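Local coordinates for protein DOA1 (Saccharomyces cerevisiae, PDB 3ODT) that folds into a seven-bladed WD40 beta propeller that probably binds ubiquitin and helps regulate the turnover of F-box proteins, at residues Ser11-Gly16 and Asp286-Ile291; Lys15-Asp20 and Ser36-Val41; Val21-Ala26 and Asn63-Asp68. All coordinates share one frame; numbering follows the deposited sequence.

Overall arrangement
Contact 3 is the most central, its centre about 7 Å from the centre of the chain, where the innermost strands of two successive blades run side by side. The centres of contacts 1 and 2 lie about 17 Å out and both include exposed residues, whereas no touching residue of contact 3 is exposed. Contact 1 is edge-to-edge strand pairing through backbone bonds. Contact 2 joins a loop to a tight turn mainly through a histidine-aspartate pair and a serine, with one backbone bond. Contact 3 relies on valines and a single carboxylate bond. Contacts 1 and 2 share Lys15 and Gly16 and meet where Asn287 and Asp20 help bind a calcium ion; strand 21-26 follows that loop.

Contact 1: residues Ser11-Gly16 and Asp286-Ile291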
ATOM      1  N   SER A  11       9.295  -3.112 -17.576  1.00 10.42           N
ATOM      2  CA  SER A  11       9.985  -1.887 -17.989  1.00  9.60           C
ATOM      3  C   SER A  11      11.366  -1.730 -17.379  1.00  9.06           C
ATOM      4  O   SER A  11      12.312  -1.338 -18.065  1.00 12.53           O
ATOM      5  CB  SER A  11       9.148  -0.672 -17.579  1.00  9.66           C
ATOM      6  OG  SER A  11       9.772   0.535 -17.998  1.00 11.21           O
ATOM      7  N   ALA A  12      11.492  -2.013 -16.088  1.00 10.19           N
ATOM      8  CA  ALA A  12      12.776  -1.865 -15.406  1.00 10.37           C
ATOM      9  C   ALA A  12      12.814  -2.718 -14.156  1.00  8.28           C
ATOM     10  O   ALA A  12      11.802  -2.953 -13.499  1.00 10.13           O
ATOM     11  CB  ALA A  12      13.010  -0.440 -15.030  1.00 14.39           C
ATOM     12  N   THR A  13      14.020  -3.150 -13.850  1.00 11.14           N
ATOM     13  CA  THR A  13      14.354  -3.855 -12.641  1.00 11.11           C
ATOM     14  C   THR A  13      15.296  -2.978 -11.821  1.00 10.45           C
ATOM     15  O   THR A  13      16.361  -2.564 -12.288  1.00 12.40           O
ATOM     16  CB  THR A  13      15.017  -5.184 -12.963  1.00 12.68           C
ATOM     17  OG1 THR A  13      14.150  -5.930 -13.813  1.00 14.99           O
ATOM     18  CG2 THR A  13      15.260  -5.954 -11.691  1.00 13.57           C
ATOM     19  N   LEU A  14      14.862  -2.673 -10.611  1.00  9.50           N
ATOM     20  CA  LEU A  14      15.517  -1.736  -9.735  1.00  9.53           C
ATOM     21  C   LEU A  14      16.143  -2.525  -8.579  1.00 10.20           C
ATOM     22  O   LEU A  14      15.465  -2.939  -7.630  1.00  8.79           O
ATOM     23  CB  LEU A  14      14.508  -0.726  -9.218  1.00  9.23           C
ATOM     24  CG  LEU A  14      14.152   0.449 -10.166  1.00 11.19           C
ATOM     25  CD1 LEU A  14      13.848  -0.003 -11.602  1.00 14.93           C
ATOM     26  CD2 LEU A  14      12.965   1.226  -9.616  1.00 14.08           C
ATOM     27  N   LYS A  15      17.458  -2.680  -8.672  1.00  9.73           N
ATOM     28  CA  LYS A  15      18.256  -3.495  -7.783  1.00  9.44           C
ATOM     29  C   LYS A  15      19.006  -2.604  -6.785  1.00 10.37           C
ATOM     30  O   LYS A  15      19.572  -1.606  -7.165  1.00 13.10           O
ATOM     31  CB  LYS A  15      19.248  -4.310  -8.627  1.00 14.07           C
ATOM     32  CG  LYS A  15      20.128  -5.257  -7.845  1.00 21.71           C
ATOM     33  CD  LYS A  15      21.031  -6.086  -8.734  1.00 24.94           C
ATOM     34  CE  LYS A  15      21.823  -7.128  -7.870  1.00 38.32           C
ATOM     35  NZ  LYS A  15      22.780  -8.023  -8.594  1.00 48.60           N
ATOM     36  N   GLY A  16      18.983  -2.977  -5.513  1.00  9.52           N
ATOM     37  CA  GLY A  16      19.743  -2.265  -4.508  1.00 10.65           C
ATOM     38  C   GLY A  16      19.414  -2.718  -3.094  1.00  8.20           C
ATOM     39  O   GLY A  16      20.299  -2.788  -2.241  1.00 11.70           O
ATOM     40  N   ASP A 286      12.356 -11.041  -3.464  1.00  8.29           N
ATOM     41  CA  ASP A 286      13.682 -11.221  -4.051  1.00 11.28           C
ATOM     42  C   ASP A 286      14.515  -9.947  -3.913  1.00 11.35           C
ATOM     43  O   ASP A 286      15.579  -9.823  -4.499  1.00 11.31           O
ATOM     44  CB  ASP A 286      13.584 -11.655  -5.511  1.00  8.78           C
ATOM     45  CG  ASP A 286      12.768 -10.711  -6.358  1.00  9.46           C
ATOM     46  OD1 ASP A 286      12.237  -9.728  -5.841  1.00 10.27           O
ATOM     47  OD2 ASP A 286      12.651 -10.978  -7.566  1.00 13.54           O
ATOM     48  N   ASN A 287      13.967  -8.978  -3.187  1.00  8.63           N
ATOM     49  CA  ASN A 287      14.641  -7.725  -2.825  1.00  8.45           C
ATOM     50  C   ASN A 287      14.676  -6.723  -3.959  1.00  8.51           C
ATOM     51  O   ASN A 287      15.388  -5.721  -3.899  1.00  8.65           O
ATOM     52  CB  ASN A 287      16.058  -7.959  -2.292  1.00  9.26           C
ATOM     53  CG  ASN A 287      16.132  -9.082  -1.252  1.00  8.88           C
ATOM     54  OD1 ASN A 287      15.138  -9.488  -0.617  1.00 10.27           O
ATOM     55  ND2 ASN A 287      17.333  -9.579  -1.058  1.00 14.56           N
ATOM     56  N   LEU A 288      13.891  -6.993  -4.989  1.00  7.50           N
ATOM     57  CA  LEU A 288      13.797  -6.130  -6.141  1.00 10.01           C
ATOM     58  C   LEU A 288      12.535  -5.262  -6.128  1.00  7.53           C
ATOM     59  O   LEU A 288      11.471  -5.673  -5.645  1.00  7.76           O
ATOM     60  CB  LEU A 288      13.777  -6.969  -7.424  1.00 10.62           C
ATOM     61  CG  LEU A 288      15.063  -7.713  -7.727  1.00  9.62           C
ATOM     62  CD1 LEU A 288      14.850  -8.622  -8.900  1.00 11.91           C
ATOM     63  CD2 LEU A 288      16.225  -6.717  -7.934  1.00 12.15           C
ATOM     64  N   VAL A 289      12.686  -4.094  -6.721  1.00  7.16           N
ATOM     65  CA  VAL A 289      11.566  -3.304  -7.203  1.00  7.79           C
ATOM     66  C   VAL A 289      11.504  -3.518  -8.723  1.00  8.14           C
ATOM     67  O   VAL A 289      12.539  -3.554  -9.400  1.00  9.57           O
ATOM     68  CB  VAL A 289      11.779  -1.814  -6.862  1.00  8.01           C
ATOM     69  CG1 VAL A 289      10.672  -0.994  -7.460  1.00  9.77           C
ATOM     70  CG2 VAL A 289      11.867  -1.586  -5.344  1.00 10.40           C
ATOM     71  N   ARG A 290      10.298  -3.664  -9.257  1.00  8.79           N
ATOM     72  CA  ARG A 290      10.116  -3.738 -10.713  1.00  7.14           C
ATOM     73  C   ARG A 290       9.071  -2.726 -11.156  1.00  5.43           C
ATOM     74  O   ARG A 290       8.199  -2.346 -10.386  1.00  7.79           O
ATOM     75  CB  ARG A 290       9.675  -5.143 -11.133  1.00  7.95           C
ATOM     76  CG  ARG A 290      10.711  -6.245 -10.941  1.00  8.68           C
ATOM     77  CD  ARG A 290      10.050  -7.552 -11.304  1.00  9.96           C
ATOM     78  NE  ARG A 290      10.960  -8.692 -11.296  1.00 11.17           N
ATOM     79  CZ  ARG A 290      11.310  -9.389 -10.214  1.00 11.42           C
ATOM     80  NH1 ARG A 290      10.894  -9.027  -9.002  1.00 10.83           N
ATOM     81  NH2 ARG A 290      12.095 -10.451 -10.343  1.00 12.72           N
ATOM     82  N   ILE A 291       9.212  -2.240 -12.386  1.00  7.04           N
ATOM     83  CA  ILE A 291       8.215  -1.378 -12.994  1.00  7.01           C
ATOM     84  C   ILE A 291       7.734  -2.084 -14.242  1.00  7.36           C
ATOM     85  O   ILE A 291       8.555  -2.600 -15.008  1.00  8.06           O
ATOM     86  CB  ILE A 291       8.797  -0.016 -13.332  1.00 10.78           C
ATOM     87  CG1 ILE A 291       9.282   0.658 -12.043  1.00 13.75           C
ATOM     88  CG2 ILE A 291       7.779   0.835 -14.024  1.00  9.20           C
ATOM     89  CD1 ILE A 291       9.955   1.914 -12.291  1.00 16.34           C
TER
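Leu14 and Val289 form a hydrogen-bonded pair of two antiparallel strands, with Leu14 N 2.8 Å from Val289 O and Val289 N 3.1 Å from Leu14 O. Thr13 and Arg290 follow as a non-hydrogen-bonded pair, and Ala12 and Ile291 pair through hydrogen bonds again. At this end Ser11 N (2.7 Å) and Ala12 N (3.2 Å) both donate to Ile291 O, so that two residues stand opposite one in a classic beta bulge. Ser11 OG bonds elsewhere, to Arg298 O.

The face bearing Ala12, Leu14, Val289 and Ile291 is tightly packed. Leu14 CB lies 3.8 Å from Val289 CB. Leu14 CG is anti to its carbonyl carbon (chi1 -81°). The Leu14 CD2 methyl lies 4.1 Å from Ile291 CD1 and also touches Val289 CG1. Trp44 and Trp50 cover this layer.

The other face is looser toward solvent. Exposed Thr13 meets Leu288 only through methyl groups, CG2 to CD1 at 3.9 Å, while Leu288 CD2 rests against CA and CB of Lys15, whose extended chain leads away. Buried Arg290 is the exception on this side: NH1 and NH2 grip Asp286 OD2 end-on in a salt bridge, NH2 at 2.9 Å, and Leu288 CD1 lies over the rim of one guanidinium face. This clasp spans the turn that carries Asn287, which binds calcium with Asp20 and Ser285.

An N-terminal strand completing the sheet of three C-terminal strands is the Velcro closure that shuts the ring of a WD40 beta propeller.

Contact 2: residues Lys15-Asp20 and Ser36-Val41; sequences KGHDQD and SRDGTV
Gln19 and Asp38 come within 5.0 Å of each other at their CA atoms, where the irregular loop 15-20 lies against a type I turn running from Ser36 to Gly39. One backbone bond links the two, from Arg37 N to Asp20 O at 3.1 Å, nearly along the C=O axis. Gly39 N closes the turn onto Ser36 O.

Asp38 carries most of the side-chain contact. Its CG sits between the backbone N and the carbonyl carbon (chi1 70°), and from there OD2 accepts two N-H groups of the loop: His17 ND1 at 3.0 Å and Asp18 N at 2.9 Å, both from the same face of the carboxylate. OD2 lies close to the imidazole plane, although ring and carboxylate are turned 44° from each other. Asp38 OD1 is held mainly from its own segment, by the Thr40 hydroxyl OG1 at 2.7 Å and by Thr40 N in an Asx turn. Arg42 forms a salt bridge with OD2, which would help offset the negative charge of Asp38 and nearby Asp18.

Ser36 CB stands over one face of the His17 ring, displaced toward the rim at ND1, 3.1 Å away. Ser36 OG accepts Asp38 N in an ST turn and lies 2.9 Å from Asp20 O and 3.0 Å from Gln19 O, its one proton able to serve either. Beside it, CB of Gln19 packs on CB of Arg37.

Through NE2, His17 also bonds Ser34 and so bridges it to Asp38, the Asp-His-Ser/Thr hydrogen-bond network characteristic of WD40 repeats. The loop leads from strand 9-14 into the innermost strand 21-26, and the turn joins strands 31-36 and 40-46; strand 50-57 lies on the outer side of 40-46.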
ATOM      1  N   LYS A  15      17.458  -2.680  -8.672  1.00  9.73           N
ATOM      2  CA  LYS A  15      18.256  -3.495  -7.783  1.00  9.44           C
ATOM      3  C   LYS A  15      19.006  -2.604  -6.785  1.00 10.37           C
ATOM      4  O   LYS A  15      19.572  -1.606  -7.165  1.00 13.10           O
ATOM      5  CB  LYS A  15      19.248  -4.310  -8.627  1.00 14.07           C
ATOM      6  CG  LYS A  15      20.128  -5.257  -7.845  1.00 21.71           C
ATOM      7  CD  LYS A  15      21.031  -6.086  -8.734  1.00 24.94           C
ATOM      8  CE  LYS A  15      21.823  -7.128  -7.870  1.00 38.32           C
ATOM      9  NZ  LYS A  15      22.780  -8.023  -8.594  1.00 48.60           N
ATOM     10  N   GLY A  16      18.983  -2.977  -5.513  1.00  9.52           N
ATOM     11  CA  GLY A  16      19.743  -2.265  -4.508  1.00 10.65           C
ATOM     12  C   GLY A  16      19.414  -2.718  -3.094  1.00  8.20           C
ATOM     13  O   GLY A  16      20.299  -2.788  -2.241  1.00 11.70           O
ATOM     14  N   HIS A  17      18.146  -3.012  -2.824  1.00  8.46           N
ATOM     15  CA  HIS A  17      17.796  -3.469  -1.496  1.00  7.64           C
ATOM     16  C   HIS A  17      18.447  -4.819  -1.195  1.00  7.71           C
ATOM     17  O   HIS A  17      18.577  -5.678  -2.068  1.00  9.23           O
ATOM     18  CB  HIS A  17      16.272  -3.586  -1.348  1.00  7.45           C
ATOM     19  CG  HIS A  17      15.575  -2.276  -1.160  1.00  6.90           C
ATOM     20  ND1 HIS A  17      15.773  -1.491  -0.053  1.00  7.83           N
ATOM     21  CD2 HIS A  17      14.696  -1.609  -1.953  1.00  8.76           C
ATOM     22  CE1 HIS A  17      15.013  -0.413  -0.142  1.00  8.24           C
ATOM     23  NE2 HIS A  17      14.365  -0.457  -1.292  1.00  8.36           N
ATOM     24  N   ASP A  18      18.796  -5.027   0.069  1.00  7.02           N
ATOM     25  CA  ASP A  18      19.438  -6.267   0.484  1.00  7.46           C
ATOM     26  C   ASP A  18      18.497  -7.248   1.221  1.00  9.47           C
ATOM     27  O   ASP A  18      18.929  -8.322   1.635  1.00 10.37           O
ATOM     28  CB  ASP A  18      20.616  -5.943   1.390  1.00  9.90           C
ATOM     29  CG  ASP A  18      21.672  -5.150   0.675  1.00 10.30           C
ATOM     30  OD1 ASP A  18      21.941  -5.470  -0.513  1.00 11.70           O
ATOM     31  OD2 ASP A  18      22.243  -4.242   1.318  1.00 12.88           O
ATOM     32  N   GLN A  19      17.249  -6.833   1.446  1.00  7.75           N
ATOM     33  CA  GLN A  19      16.230  -7.717   2.003  1.00  7.38           C
ATOM     34  C   GLN A  19      14.881  -7.367   1.374  1.00  7.45           C
ATOM     35  O   GLN A  19      14.804  -6.475   0.532  1.00  7.85           O
ATOM     36  CB  GLN A  19      16.169  -7.587   3.532  1.00  8.70           C
ATOM     37  CG  GLN A  19      17.442  -7.990   4.256  1.00 11.52           C
ATOM     38  CD  GLN A  19      17.729  -9.473   4.200  1.00 12.46           C
ATOM     39  OE1 GLN A  19      16.832 -10.287   3.965  1.00 15.94           O
ATOM     40  NE2 GLN A  19      19.003  -9.843   4.420  1.00 17.62           N
ATOM     41  N   ASP A  20      13.823  -8.061   1.781  1.00  7.66           N
ATOM     42  CA  ASP A  20      12.568  -7.934   1.070  1.00  7.46           C
ATOM     43  C   ASP A  20      12.161  -6.479   0.934  1.00  8.56           C
ATOM     44  O   ASP A  20      12.286  -5.701   1.889  1.00  8.17           O
ATOM     45  CB  ASP A  20      11.425  -8.664   1.795  1.00  7.55           C
ATOM     46  CG  ASP A  20      11.568 -10.166   1.771  1.00 10.10           C
ATOM     47  OD1 ASP A  20      12.671 -10.674   1.571  1.00 15.36           O
ATOM     48  OD2 ASP A  20      10.545 -10.840   1.937  1.00  8.93           O
ATOM     49  N   SER A  36      12.256  -1.375   2.907  1.00  6.79           N
ATOM     50  CA  SER A  36      12.691  -2.746   2.949  1.00  7.60           C
ATOM     51  C   SER A  36      13.005  -3.182   4.366  1.00  9.28           C
ATOM     52  O   SER A  36      13.295  -2.351   5.234  1.00  5.46           O
ATOM     53  CB  SER A  36      13.946  -2.870   2.061  1.00  6.53           C
ATOM     54  OG  SER A  36      14.648  -4.071   2.252  1.00  7.03           O
ATOM     55  N   ARG A  37      13.009  -4.486   4.597  1.00  7.16           N
ATOM     56  CA  ARG A  37      13.546  -5.033   5.833  1.00  6.99           C
ATOM     57  C   ARG A  37      15.042  -4.756   6.019  1.00  7.55           C
ATOM     58  O   ARG A  37      15.569  -4.959   7.115  1.00  9.89           O
ATOM     59  CB  ARG A  37      13.253  -6.510   5.891  1.00 11.39           C
ATOM     60  CG  ARG A  37      11.784  -6.810   6.130  1.00 10.92           C
ATOM     61  CD  ARG A  37      11.523  -8.277   5.840  1.00 10.48           C
ATOM     62  NE  ARG A  37      12.277  -9.187   6.696  1.00 12.44           N
ATOM     63  CZ  ARG A  37      11.827  -9.685   7.844  1.00 13.82           C
ATOM     64  NH1 ARG A  37      10.623  -9.346   8.301  1.00 10.47           N
ATOM     65  NH2 ARG A  37      12.576 -10.527   8.539  1.00 14.72           N
ATOM     66  N   ASP A  38      15.723  -4.270   4.980  1.00  8.23           N
ATOM     67  CA  ASP A  38      17.125  -3.851   5.119  1.00  8.68           C
ATOM     68  C   ASP A  38      17.272  -2.507   5.862  1.00  7.37           C
ATOM     69  O   ASP A  38      18.377  -2.050   6.120  1.00  9.94           O
ATOM     70  CB  ASP A  38      17.886  -3.844   3.769  1.00  8.88           C
ATOM     71  CG  ASP A  38      17.443  -2.736   2.809  1.00  8.79           C
ATOM     72  OD1 ASP A  38      16.676  -1.838   3.203  1.00  8.14           O
ATOM     73  OD2 ASP A  38      17.907  -2.759   1.630  1.00 10.07           O
ATOM     74  N   GLY A  39      16.147  -1.895   6.213  1.00  7.21           N
ATOM     75  CA  GLY A  39      16.138  -0.703   7.019  1.00  8.83           C
ATOM     76  C   GLY A  39      16.290   0.587   6.231  1.00  6.78           C
ATOM     77  O   GLY A  39      16.395   1.655   6.833  1.00  8.22           O
ATOM     78  N   THR A  40      16.281   0.497   4.902  1.00  8.82           N
ATOM     79  CA  THR A  40      16.485   1.659   4.063  1.00  8.79           C
ATOM     80  C   THR A  40      15.219   2.098   3.340  1.00  7.37           C
ATOM     81  O   THR A  40      14.305   1.290   3.092  1.00  6.37           O
ATOM     82  CB  THR A  40      17.612   1.459   3.014  1.00  9.78           C
ATOM     83  OG1 THR A  40      17.197   0.525   2.004  1.00  8.52           O
ATOM     84  CG2 THR A  40      18.902   1.003   3.664  1.00 11.35           C
ATOM     85  N   VAL A  41      15.197   3.390   3.028  1.00  7.92           N
ATOM     86  CA  VAL A  41      14.240   4.015   2.109  1.00  7.25           C
ATOM     87  C   VAL A  41      15.068   4.391   0.897  1.00  7.99           C
ATOM     88  O   VAL A  41      16.079   5.072   1.035  1.00  7.16           O
ATOM     89  CB  VAL A  41      13.675   5.316   2.677  1.00  7.54           C
ATOM     90  CG1 VAL A  41      12.656   5.924   1.711  1.00  8.44           C
ATOM     91  CG2 VAL A  41      13.055   5.081   4.048  1.00  7.89           C
TER

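Contact 3: residues Val21-Ala26 and Asn63-Asp68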
ATOM      1  N   VAL A  21      11.601  -6.145  -0.237  1.00  6.57           N
ATOM      2  CA  VAL A  21      10.948  -4.853  -0.425  1.00  7.84           C
ATOM      3  C   VAL A  21       9.502  -4.993   0.046  1.00  7.50           C
ATOM      4  O   VAL A  21       8.720  -5.762  -0.497  1.00  8.64           O
ATOM      5  CB  VAL A  21      10.989  -4.401  -1.883  1.00  7.45           C
ATOM      6  CG1 VAL A  21      10.285  -3.063  -2.033  1.00 11.60           C
ATOM      7  CG2 VAL A  21      12.429  -4.324  -2.368  1.00 10.98           C
ATOM      8  N   ARG A  22       9.144  -4.253   1.074  1.00  6.31           N
ATOM      9  CA  ARG A  22       7.867  -4.441   1.726  1.00  8.27           C
ATOM     10  C   ARG A  22       6.780  -3.467   1.288  1.00  6.39           C
ATOM     11  O   ARG A  22       5.600  -3.739   1.461  1.00  8.41           O
ATOM     12  CB  ARG A  22       8.050  -4.308   3.226  1.00  7.72           C
ATOM     13  CG  ARG A  22       8.913  -5.396   3.869  1.00  9.72           C
ATOM     14  CD  ARG A  22       8.245  -6.763   3.823  1.00  9.27           C
ATOM     15  NE  ARG A  22       6.878  -6.681   4.331  1.00 11.77           N
ATOM     16  CZ  ARG A  22       6.167  -7.690   4.796  1.00 13.30           C
ATOM     17  NH1 ARG A  22       6.700  -8.896   4.870  1.00 13.05           N
ATOM     18  NH2 ARG A  22       4.911  -7.477   5.210  1.00 13.94           N
ATOM     19  N   ASP A  23       7.189  -2.343   0.736  1.00  6.53           N
ATOM     20  CA  ASP A  23       6.253  -1.325   0.297  1.00  5.60           C
ATOM     21  C   ASP A  23       6.912  -0.399  -0.717  1.00  5.84           C
ATOM     22  O   ASP A  23       8.108  -0.087  -0.621  1.00  8.30           O
ATOM     23  CB  ASP A  23       5.702  -0.544   1.488  1.00  7.80           C
ATOM     24  CG  ASP A  23       4.269  -0.017   1.242  1.00 10.92           C
ATOM     25  OD1 ASP A  23       3.647  -0.357   0.205  1.00 14.21           O
ATOM     26  OD2 ASP A  23       3.745   0.705   2.116  1.00  8.57           O
ATOM     27  N   VAL A  24       6.122  -0.015  -1.733  1.00  5.25           N
ATOM     28  CA  VAL A  24       6.538   0.876  -2.809  1.00  4.44           C
ATOM     29  C   VAL A  24       5.496   1.967  -3.021  1.00  7.29           C
ATOM     30  O   VAL A  24       4.292   1.755  -2.805  1.00  8.11           O
ATOM     31  CB  VAL A  24       6.779   0.090  -4.127  1.00  5.86           C
ATOM     32  CG1 VAL A  24       7.855  -0.972  -3.906  1.00  8.69           C
ATOM     33  CG2 VAL A  24       5.505  -0.567  -4.615  1.00  7.82           C
ATOM     34  N   VAL A  25       5.943   3.123  -3.505  1.00  5.90           N
ATOM     35  CA  VAL A  25       5.049   4.225  -3.773  1.00  6.89           C
ATOM     36  C   VAL A  25       5.535   5.003  -4.990  1.00  5.92           C
ATOM     37  O   VAL A  25       6.741   5.229  -5.165  1.00  7.78           O
ATOM     38  CB  VAL A  25       4.883   5.147  -2.506  1.00  9.23           C
ATOM     39  CG1 VAL A  25       6.200   5.832  -2.107  1.00 10.82           C
ATOM     40  CG2 VAL A  25       3.789   6.175  -2.699  1.00 12.31           C
ATOM     41  N   ALA A  26       4.592   5.444  -5.819  1.00  7.06           N
ATOM     42  CA  ALA A  26       4.861   6.385  -6.874  1.00  8.12           C
ATOM     43  C   ALA A  26       5.001   7.791  -6.290  1.00  8.31           C
ATOM     44  O   ALA A  26       4.178   8.246  -5.468  1.00 16.34           O
ATOM     45  CB  ALA A  26       3.726   6.374  -7.874  1.00 14.05           C
ATOM     46  N   ASN A  63       8.354  -1.387   6.803  1.00  5.99           N
ATOM     47  CA  ASN A  63       7.221  -2.134   6.264  1.00  6.72           C
ATOM     48  C   ASN A  63       6.194  -1.332   5.499  1.00  5.72           C
ATOM     49  O   ASN A  63       5.372  -1.892   4.782  1.00  8.24           O
ATOM     50  CB  ASN A  63       6.553  -2.909   7.385  1.00  8.60           C
ATOM     51  CG  ASN A  63       7.435  -4.029   7.910  1.00 10.41           C
ATOM     52  OD1 ASN A  63       7.987  -4.794   7.129  1.00 12.03           O
ATOM     53  ND2 ASN A  63       7.593  -4.106   9.240  1.00  9.63           N
ATOM     54  N   SER A  64       6.249  -0.010   5.636  1.00  5.60           N
ATOM     55  CA  SER A  64       5.268   0.855   5.010  1.00  5.72           C
ATOM     56  C   SER A  64       5.912   2.175   4.557  1.00  6.17           C
ATOM     57  O   SER A  64       6.868   2.687   5.176  1.00  6.01           O
ATOM     58  CB  SER A  64       4.110   1.095   5.979  1.00  9.73           C
ATOM     59  OG  SER A  64       4.568   1.654   7.187  1.00  9.70           O
ATOM     60  N   VAL A  65       5.333   2.734   3.503  1.00  6.42           N
ATOM     61  CA  VAL A  65       5.767   4.013   2.951  1.00  8.39           C
ATOM     62  C   VAL A  65       4.563   4.684   2.296  1.00  8.17           C
ATOM     63  O   VAL A  65       3.631   4.006   1.815  1.00  9.15           O
ATOM     64  CB  VAL A  65       6.906   3.815   1.889  1.00  5.79           C
ATOM     65  CG1 VAL A  65       6.371   3.144   0.619  1.00  8.65           C
ATOM     66  CG2 VAL A  65       7.643   5.113   1.563  1.00  6.97           C
ATOM     67  N   CYS A  66       4.583   6.018   2.302  1.00  6.27           N
ATOM     68  CA  CYS A  66       3.666   6.816   1.496  1.00  9.21           C
ATOM     69  C   CYS A  66       4.349   8.137   1.186  1.00  6.41           C
ATOM     70  O   CYS A  66       5.477   8.393   1.636  1.00  7.85           O
ATOM     71  CB  CYS A  66       2.310   7.015   2.175  1.00  9.11           C
ATOM     72  SG  CYS A  66       2.329   8.078   3.629  1.00  9.39           S
ATOM     73  N   TYR A  67       3.660   8.974   0.423  1.00  8.06           N
ATOM     74  CA  TYR A  67       4.256  10.199  -0.072  1.00  8.39           C
ATOM     75  C   TYR A  67       3.298  11.365   0.182  1.00  7.44           C
ATOM     76  O   TYR A  67       2.144  11.338  -0.251  1.00  9.04           O
ATOM     77  CB  TYR A  67       4.575  10.084  -1.562  1.00  9.12           C
ATOM     78  CG  TYR A  67       5.136  11.362  -2.165  1.00  7.68           C
ATOM     79  CD1 TYR A  67       6.300  11.935  -1.662  1.00  8.15           C
ATOM     80  CD2 TYR A  67       4.515  11.985  -3.249  1.00 10.35           C
ATOM     81  CE1 TYR A  67       6.811  13.076  -2.190  1.00  9.58           C
ATOM     82  CE2 TYR A  67       5.034  13.135  -3.787  1.00 11.67           C
ATOM     83  CZ  TYR A  67       6.183  13.689  -3.240  1.00  9.17           C
ATOM     84  OH  TYR A  67       6.733  14.852  -3.744  1.00 12.80           O
ATOM     85  N   ASP A  68       3.786  12.343   0.946  1.00  8.08           N
ATOM     86  CA  ASP A  68       3.088  13.592   1.198  1.00  9.47           C
ATOM     87  C   ASP A  68       3.539  14.530   0.080  1.00  9.95           C
ATOM     88  O   ASP A  68       4.670  15.027   0.047  1.00  9.56           O
ATOM     89  CB  ASP A  68       3.433  14.150   2.582  1.00 13.31           C
ATOM     90  CG  ASP A  68       2.860  15.555   2.837  1.00 14.71           C
ATOM     91  OD1 ASP A  68       2.581  16.324   1.871  1.00 14.71           O
ATOM     92  OD2 ASP A  68       2.717  15.917   4.038  1.00 17.90           O
TER
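Asp23 reaches across to Val65 between two nearly parallel strands, 8° apart, whose axes approach to 5.2 Å. Its CG is roughly anti to the backbone N (chi1 -150°), and OD2 accepts Val65 N at 2.9 Å on its anti side, with the donor well above the carboxylate plane. This is the one hydrogen bond between the two segments. The other oxygen, OD1, is held by Ser271 OG.

Further along, valines pack against each other. Val25 and Val65 each place CG1 in the crowded position between the backbone N and the carbonyl carbon (chi1 64° for Val25), and these two methyls meet at 3.8 Å as the side chains cross obliquely. Val65 CG1 also lies over that same carboxylate face, 3.8 Å from Asp23 CG. The remaining Val25 methyl, CG2, turns to Tyr67 and touches its CB at 4.1 Å, while the tyrosine ring leads away.

At the other end Arg22 and Asn63 lie side by side, pointing the same way. Arg22 CG lies 3.4 Å from Asn63 OD1, and the bends at chi2 and chi3 fold the chain back so that Arg22 NE is still 3.6 Å from the same oxygen. The guanidinium makes a cation-pi contact with Trp270, and Asn63 ND2 bonds Asn106 OD1.

Both strands are the innermost of their blades: 21-26 pairs with strand 31-36 and 62-68 with 73-78. Through Ser271 the first also meets strand 269-274, and through Ser64 and Cys66 the second meets strand 107-113, continuing the succession of inner strands around the propeller axis.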